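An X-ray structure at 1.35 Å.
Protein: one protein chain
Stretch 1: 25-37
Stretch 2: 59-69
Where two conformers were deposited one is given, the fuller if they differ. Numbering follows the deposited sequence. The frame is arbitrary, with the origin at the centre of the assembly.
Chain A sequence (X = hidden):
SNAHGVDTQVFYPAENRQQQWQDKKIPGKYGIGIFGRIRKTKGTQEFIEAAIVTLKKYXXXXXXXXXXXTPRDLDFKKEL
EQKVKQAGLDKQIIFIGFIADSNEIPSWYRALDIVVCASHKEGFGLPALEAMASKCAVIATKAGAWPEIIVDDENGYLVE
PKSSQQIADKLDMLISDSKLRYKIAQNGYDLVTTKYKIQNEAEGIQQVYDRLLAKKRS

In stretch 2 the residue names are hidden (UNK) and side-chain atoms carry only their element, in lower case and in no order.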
ATOM      1  N   LYS A  25      13.895  -9.119  -4.305  1.00 16.33           N
ATOM      2  CA  LYS A  25      15.011  -8.676  -5.166  1.00 17.39           C
ATOM      3  C   LYS A  25      14.726  -7.353  -5.851  1.00 17.15           C
ATOM      4  O   LYS A  25      14.923  -7.197  -7.080  1.00 17.79           O
ATOM      5  CB  LYS A  25      15.430  -9.754  -6.175  1.00 19.73           C
ATOM      6  CG  LYS A  25      15.808 -11.078  -5.508  1.00 21.12           C
ATOM      7  CD  LYS A  25      16.998 -10.999  -4.559  1.00 22.44           C
ATOM      8  CE  LYS A  25      18.326 -11.453  -5.149  1.00 25.00           C
ATOM      9  NZ  LYS A  25      19.052 -10.488  -6.035  1.00 27.12           N
ATOM     10  N   ILE A  26      14.253  -6.402  -5.065  0.60 16.34           N
ATOM     11  CA  ILE A  26      14.070  -5.049  -5.576  0.60 16.73           C
ATOM     12  C   ILE A  26      14.769  -4.063  -4.673  0.60 16.55           C
ATOM     13  O   ILE A  26      15.009  -4.324  -3.516  0.60 15.83           O
ATOM     14  CB  ILE A  26      12.606  -4.687  -5.852  0.60 16.93           C
ATOM     15  CG1 ILE A  26      11.736  -4.951  -4.639  0.60 15.83           C
ATOM     16  CG2 ILE A  26      12.099  -5.458  -7.070  0.60 17.62           C
ATOM     17  CD1 ILE A  26      10.311  -4.446  -4.775  0.60 16.37           C
ATOM     18  N   PRO A  27      15.117  -2.902  -5.213  1.00 15.70           N
ATOM     19  CA  PRO A  27      15.936  -1.975  -4.429  1.00 16.28           C
ATOM     20  C   PRO A  27      15.248  -1.419  -3.180  1.00 15.29           C
ATOM     21  O   PRO A  27      14.022  -1.304  -3.148  1.00 15.72           O
ATOM     22  CB  PRO A  27      16.315  -0.867  -5.454  1.00 16.89           C
ATOM     23  CG  PRO A  27      15.431  -1.051  -6.584  1.00 16.75           C
ATOM     24  CD  PRO A  27      14.898  -2.435  -6.591  1.00 16.25           C
ATOM     25  N   GLY A  28      16.045  -1.122  -2.171  1.00 15.63           N
ATOM     26  CA  GLY A  28      15.598  -0.567  -0.917  1.00 15.12           C
ATOM     27  C   GLY A  28      15.494  -1.586   0.180  1.00 15.77           C
ATOM     28  O   GLY A  28      15.678  -2.789  -0.026  1.00 15.37           O
ATOM     29  N   LYS A  29      15.150  -1.103   1.364  1.00 15.89           N
ATOM     30  CA  LYS A  29      15.053  -1.958   2.540  1.00 17.14           C
ATOM     31  C   LYS A  29      13.637  -2.122   3.095  1.00 15.69           C
ATOM     32  O   LYS A  29      13.347  -3.086   3.787  1.00 15.65           O
ATOM     33  CB  LYS A  29      15.975  -1.410   3.625  1.00 19.46           C
ATOM     34  CG  LYS A  29      17.448  -1.558   3.264  1.00 22.37           C
ATOM     35  CD  LYS A  29      18.354  -0.950   4.320  1.00 24.65           C
ATOM     36  CE  LYS A  29      19.805  -0.963   3.876  1.00 26.59           C
ATOM     37  NZ  LYS A  29      20.293  -2.353   3.727  1.00 28.65           N
ATOM     38  N   TYR A  30      12.766  -1.170   2.789  1.00 13.92           N
ATOM     39  CA  TYR A  30      11.384  -1.123   3.328  1.00 13.37           C
ATOM     40  C   TYR A  30      10.473  -0.732   2.201  1.00 11.65           C
ATOM     41  O   TYR A  30      10.826   0.123   1.375  1.00 11.86           O
ATOM     42  CB  TYR A  30      11.267  -0.067   4.440  1.00 14.00           C
ATOM     43  CG  TYR A  30      12.251  -0.247   5.552  1.00 16.37           C
ATOM     44  CD1 TYR A  30      11.995  -1.142   6.595  1.00 18.13           C
ATOM     45  CD2 TYR A  30      13.453   0.437   5.551  1.00 18.06           C
ATOM     46  CE1 TYR A  30      12.921  -1.328   7.620  1.00 20.62           C
ATOM     47  CE2 TYR A  30      14.395   0.250   6.560  1.00 20.68           C
ATOM     48  CZ  TYR A  30      14.125  -0.639   7.579  1.00 21.43           C
ATOM     49  OH  TYR A  30      15.069  -0.784   8.582  1.00 24.74           O
ATOM     50  N   GLY A  31       9.291  -1.333   2.171  1.00 10.62           N
ATOM     51  CA  GLY A  31       8.347  -1.108   1.111  1.00  9.91           C
ATOM     52  C   GLY A  31       6.996  -0.544   1.457  1.00  9.37           C
ATOM     53  O   GLY A  31       6.432  -0.799   2.530  1.00  9.27           O
ATOM     54  N   ILE A  32       6.467   0.182   0.501  1.00  9.16           N
ATOM     55  CA  ILE A  32       5.119   0.749   0.504  1.00  9.23           C
ATOM     56  C   ILE A  32       4.427   0.230  -0.733  1.00  9.33           C
ATOM     57  O   ILE A  32       5.031   0.308  -1.813  1.00 10.42           O
ATOM     58  CB  ILE A  32       5.145   2.288   0.420  1.00  9.78           C
ATOM     59  CG1 ILE A  32       5.962   2.904   1.535  1.00 10.21           C
ATOM     60  CG2 ILE A  32       3.741   2.861   0.342  1.00  9.97           C
ATOM     61  CD1 ILE A  32       6.595   4.205   1.082  1.00 10.72           C
ATOM     62  N   GLY A  33       3.195  -0.247  -0.657  1.00  8.89           N
ATOM     63  CA  GLY A  33       2.524  -0.762  -1.824  1.00  8.85           C
ATOM     64  C   GLY A  33       1.116  -0.248  -2.026  1.00  8.51           C
ATOM     65  O   GLY A  33       0.432   0.189  -1.079  1.00  8.80           O
ATOM     66  N   ILE A  34       0.683  -0.333  -3.285  1.00  8.65           N
ATOM     67  CA  ILE A  34      -0.686  -0.109  -3.685  1.00  9.08           C
ATOM     68  C   ILE A  34      -1.093  -1.280  -4.588  1.00  9.21           C
ATOM     69  O   ILE A  34      -0.357  -1.651  -5.495  1.00  9.62           O
ATOM     70  CB  ILE A  34      -0.931   1.270  -4.357  1.00  9.15           C
ATOM     71  CG1 ILE A  34      -2.435   1.469  -4.604  1.00  9.42           C
ATOM     72  CG2 ILE A  34      -0.138   1.447  -5.630  1.00  9.36           C
ATOM     73  CD1 ILE A  34      -2.833   2.895  -4.903  1.00 10.09           C
ATOM     74  N   PHE A  35      -2.244  -1.856  -4.297  1.00  9.81           N
ATOM     75  CA  PHE A  35      -2.724  -3.055  -4.971  1.00 10.63           C
ATOM     76  C   PHE A  35      -3.899  -2.776  -5.866  1.00 11.42           C
ATOM     77  O   PHE A  35      -4.779  -2.003  -5.505  1.00 13.09           O
ATOM     78  CB  PHE A  35      -3.154  -4.091  -3.905  1.00 11.23           C
ATOM     79  CG  PHE A  35      -2.013  -4.688  -3.172  1.00 11.27           C
ATOM     80  CD1 PHE A  35      -1.391  -3.995  -2.153  1.00 11.24           C
ATOM     81  CD2 PHE A  35      -1.546  -5.966  -3.504  1.00 12.13           C
ATOM     82  CE1 PHE A  35      -0.343  -4.578  -1.455  1.00 11.50           C
ATOM     83  CE2 PHE A  35      -0.489  -6.528  -2.820  1.00 12.44           C
ATOM     84  CZ  PHE A  35       0.124  -5.833  -1.810  1.00 11.99           C
ATOM     85  N   GLY A  36      -3.959  -3.471  -6.978  1.00 12.40           N
ATOM     86  CA  GLY A  36      -5.106  -3.440  -7.835  1.00 12.78           C
ATOM     87  C   GLY A  36      -4.854  -2.780  -9.152  1.00 12.41           C
ATOM     88  O   GLY A  36      -3.737  -2.410  -9.504  1.00 11.97           O
ATOM     89  N   ARG A  37      -5.926  -2.636  -9.899  0.70 13.35           N
ATOM     90  CA  ARG A  37      -5.842  -2.094 -11.222  0.70 13.40           C
ATOM     91  C   ARG A  37      -5.256  -0.680 -11.227  0.70 12.30           C
ATOM     92  O   ARG A  37      -5.502   0.115 -10.320  0.70 12.41           O
ATOM     93  CB  ARG A  37      -7.257  -2.120 -11.791  0.70 14.73           C
ATOM     94  CG  ARG A  37      -7.409  -1.617 -13.176  0.70 15.73           C
ATOM     95  CD  ARG A  37      -8.835  -1.838 -13.634  0.70 16.73           C
ATOM     96  NE  ARG A  37      -9.078  -1.082 -14.852  0.70 16.79           N
ATOM     97  CZ  ARG A  37     -10.136  -1.190 -15.647  0.70 18.39           C
ATOM     98  NH1 ARG A  37     -11.092  -2.078 -15.418  0.70 19.63           N
ATOM     99  NH2 ARG A  37     -10.206  -0.414 -16.718  0.70 18.35           N
ATOM    100  N   UNK A  59      15.714   7.571   1.314  1.00 17.46           N
ATOM    101  CA  UNK A  59      16.361   6.690   0.354  1.00 17.58           C
ATOM    102  C   UNK A  59      16.223   5.188   0.549  1.00 16.92           C
ATOM    103  O   UNK A  59      16.288   4.451  -0.428  1.00 16.79           O
ATOM    104  c   UNK A  59      17.734   8.582   0.749  1.00 19.69           C
ATOM    105  c   UNK A  59      16.617   8.668   1.733  1.00 18.74           C
ATOM    106  c   UNK A  59      17.829   7.119   0.448  1.00 19.02           C
ATOM    107  N   UNK A  60      15.985   4.724   1.771  1.00 16.57           N
ATOM    108  CA  UNK A  60      15.863   3.288   2.039  1.00 16.73           C
ATOM    109  C   UNK A  60      14.470   2.707   1.769  1.00 14.32           C
ATOM    110  O   UNK A  60      14.264   1.513   1.897  1.00 13.69           O
ATOM    111  c   UNK A  60      16.204   2.980   3.504  1.00 19.28           C
ATOM    112  c   UNK A  60      17.681   3.100   3.820  1.00 22.48           C
ATOM    113  o   UNK A  60      17.976   3.364   5.003  1.00 26.89           O
ATOM    114  o   UNK A  60      18.546   2.887   2.945  1.00 25.39           O
ATOM    115  N   UNK A  61      13.534   3.579   1.386  1.00 12.25           N
ATOM    116  CA  UNK A  61      12.155   3.192   1.149  1.00 11.43           C
ATOM    117  C   UNK A  61      11.856   3.120  -0.325  1.00 11.04           C
ATOM    118  O   UNK A  61      12.364   3.926  -1.128  1.00 12.18           O
ATOM    119  c   UNK A  61       9.822   2.486   6.446  1.00 10.39           C
ATOM    120  c   UNK A  61      11.182   3.851   3.383  1.00 10.68           C
ATOM    121  c   UNK A  61       8.625   1.951   6.082  1.00  9.82           C
ATOM    122  c   UNK A  61      10.167   3.161   4.125  1.00 10.11           C
ATOM    123  c   UNK A  61       8.164   2.016   4.766  1.00  9.51           C
ATOM    124  c   UNK A  61      10.593   3.094   5.457  1.00 10.59           C
ATOM    125  c   UNK A  61      11.189   4.136   1.888  1.00 10.73           C
ATOM    126  c   UNK A  61       8.920   2.608   3.778  1.00  9.36           C
ATOM    127  n   UNK A  61      11.852   3.653   5.524  1.00 11.38           N
ATOM    128  c   UNK A  61      12.186   4.122   4.281  1.00 11.18           C
ATOM    129  N   UNK A  62      10.993   2.183  -0.680  1.00 10.29           N
ATOM    130  CA  UNK A  62      10.610   1.937  -2.072  1.00 10.08           C
ATOM    131  C   UNK A  62       9.110   1.750  -2.146  1.00  9.99           C
ATOM    132  O   UNK A  62       8.534   1.136  -1.277  1.00  9.66           O
ATOM    133  c   UNK A  62      11.334   0.681  -2.564  1.00 10.72           C
ATOM    134  c   UNK A  62      10.857   0.222  -3.945  1.00 10.78           C
ATOM    135  o   UNK A  62      12.719   0.979  -2.595  1.00 12.02           O
ATOM    136  N   UNK A  63       8.486   2.297  -3.174  1.00  9.71           N
ATOM    137  CA  UNK A  63       7.078   2.125  -3.426  1.00  9.77           C
ATOM    138  C   UNK A  63       6.902   1.154  -4.575  1.00 10.00           C
ATOM    139  O   UNK A  63       7.611   1.274  -5.584  1.00 10.59           O
ATOM    140  c   UNK A  63       6.431   3.462  -3.775  1.00  9.70           C
ATOM    141  N   UNK A  64       5.926   0.251  -4.463  1.00  9.95           N
ATOM    142  CA  UNK A  64       5.604  -0.713  -5.497  1.00 10.12           C
ATOM    143  C   UNK A  64       4.141  -0.621  -5.865  1.00  9.79           C
ATOM    144  O   UNK A  64       3.258  -0.484  -5.006  1.00  9.55           O
ATOM    145  c   UNK A  64       5.371  -2.640  -3.838  1.00 11.14           C
ATOM    146  c   UNK A  64       5.989  -2.182  -5.134  1.00 11.01           C
ATOM    147  c   UNK A  64       7.488  -2.341  -5.078  1.00 12.08           C
ATOM    148  N   UNK A  65       3.882  -0.677  -7.165  1.00 10.22           N
ATOM    149  CA  UNK A  65       2.522  -0.708  -7.668  1.00 10.25           C
ATOM    150  C   UNK A  65       2.290  -2.163  -8.106  1.00 11.26           C
ATOM    151  O   UNK A  65       2.966  -2.651  -9.052  1.00 12.13           O
ATOM    152  c   UNK A  65       2.362   0.234  -8.849  1.00 10.45           C
ATOM    153  c   UNK A  65       0.953   0.127  -9.418  1.00 11.14           C
ATOM    154  c   UNK A  65       2.674   1.664  -8.422  1.00 10.39           C
ATOM    155  N   UNK A  66       1.408  -2.850  -7.391  0.50 11.87           N
ATOM    156  CA  UNK A  66       1.082  -4.260  -7.608  0.50 12.56           C
ATOM    157  C   UNK A  66      -0.246  -4.324  -8.353  0.50 13.07           C
ATOM    158  O   UNK A  66      -1.301  -4.176  -7.749  0.50 13.23           O
ATOM    159  c   UNK A  66       2.154  -4.766  -5.348  0.50 13.18           C
ATOM    160  c   UNK A  66       3.464  -5.229  -5.945  0.50 13.79           C
ATOM    161  c   UNK A  66       0.735  -6.523  -6.502  0.50 13.67           C
ATOM    162  c   UNK A  66       0.944  -5.029  -6.261  0.50 13.00           C
ATOM    163  N   UNK A  67      -0.189  -4.476  -9.670  1.00 13.89           N
ATOM    164  CA  UNK A  67      -1.400  -4.567 -10.500  1.00 14.49           C
ATOM    165  C   UNK A  67      -1.051  -4.146 -11.912  1.00 15.20           C
ATOM    166  O   UNK A  67       0.115  -3.812 -12.210  1.00 17.16           O
ATOM    167  N   UNK A  68      -2.032  -4.148 -12.793  0.50 17.67           N
ATOM    168  CA  UNK A  68      -1.766  -3.714 -14.150  0.50 17.23           C
ATOM    169  C   UNK A  68      -2.833  -2.808 -14.672  0.50 15.08           C
ATOM    170  O   UNK A  68      -3.918  -2.682 -14.102  0.50 14.43           O
ATOM    171  c   UNK A  68       0.256  -6.439 -15.986  0.50 25.08           C
ATOM    172  o   UNK A  68      -0.544  -6.757 -16.890  0.50 27.26           O
ATOM    173  c   UNK A  68      -0.231  -5.607 -14.823  0.50 22.28           C
ATOM    174  c   UNK A  68      -1.553  -4.899 -15.092  0.50 19.76           C
ATOM    175  o   UNK A  68       1.454  -6.786 -15.988  0.50 27.38           O
ATOM    176  N   UNK A  69      -2.480  -2.143 -15.756  1.00 14.02           N
ATOM    177  CA  UNK A  69      -3.374  -1.272 -16.453  1.00 12.72           C
ATOM    178  C   UNK A  69      -4.024  -2.096 -17.564  1.00 13.00           C
ATOM    179  O   UNK A  69      -3.320  -2.804 -18.306  1.00 13.81           O
ATOM    180  c   UNK A  69      -2.611  -0.131 -17.068  1.00 13.06           C
TER

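Position 59 has three side-chain carbons that close a ring onto the backbone N. It stands clear of stretch 1. It is Pro59.

Position 60 has two side-chain carbons, the second carrying two oxygens. Its backbone O accepts from Lys29 N at 2.8 Å and from Tyr30 N at 3.2 Å. The residue is Asp60.

Position 61 has one carbon leading to fused five- and six-membered rings with eight carbons and one nitrogen. Tyr30 CB sits over the six-membered ring, 3.3 Å from its centroid. Only tryptophan has this double ring, so this is Trp61. Its five-membered ring lies near parallel to the Tyr30 ring but slid aside. Ile32 CG1 meets the ring edge, 3.7 Å from Trp61 CE3.

Position 62 has one carbon carrying an oxygen and a carbon. The oxygen donates a hydrogen bond to Pro27 O at 2.7 Å. A branched hydroxyl side chain means Thr62. A CB on Gly28 would clash with Thr62 OG1, and the backbone angles of Gly28 by themselves call for glycine.

Position 63 has a single side-chain carbon, on the same sheet face as Ile32. It is Ala63.

Position 64 has three carbons, forked at the first. One arm reaches Ile26 CD1 at 3.5 Å. This is Val64.

Position 65 has the same three-carbon fork, but points to the face of Ile34. It is Val65. Its CG2 lies 4.0 Å from Ile34 CG2.

Position 66 has four carbons, forked at the first, with one arm two carbons long. That is isoleucine, Ile66. Its CB lies over the Phe35 ring, 4.2 Å from the centroid, and its CG2 is 3.8 Å from Phe35 CD2.

Position 67 has no side-chain atoms and is Gly67. A CB here would clash with Gly36 O, and the backbone angles also require glycine. Its CA comes within 3.3 Å of Gly36 O.

Position 68 has three carbons, the third carrying two oxygens, and its CA-to-CB bond points away. It is Glu68. Its backbone O lies 3.5 Å from Arg37 CA.

Position 69 has one side-chain carbon, pointing away. It is Ala69.

The contact is a pair of parallel strands, 30-35 and 61-66. Thr62 N bonds to Tyr30 O at 2.9 Å, Ile32 N to Thr62 O at 2.9 Å, and Val64 N to Ile32 O at 2.8 Å. The alternation continues until Gly36 N meets Ile66 O at 2.9 Å. Side chains then pack on both faces: Tyr30, Ile32 and Trp61 share one, while Phe35 and Ile66 meet on the other.

Stretch 2, residues 59-69: PDWTAVVIGEA
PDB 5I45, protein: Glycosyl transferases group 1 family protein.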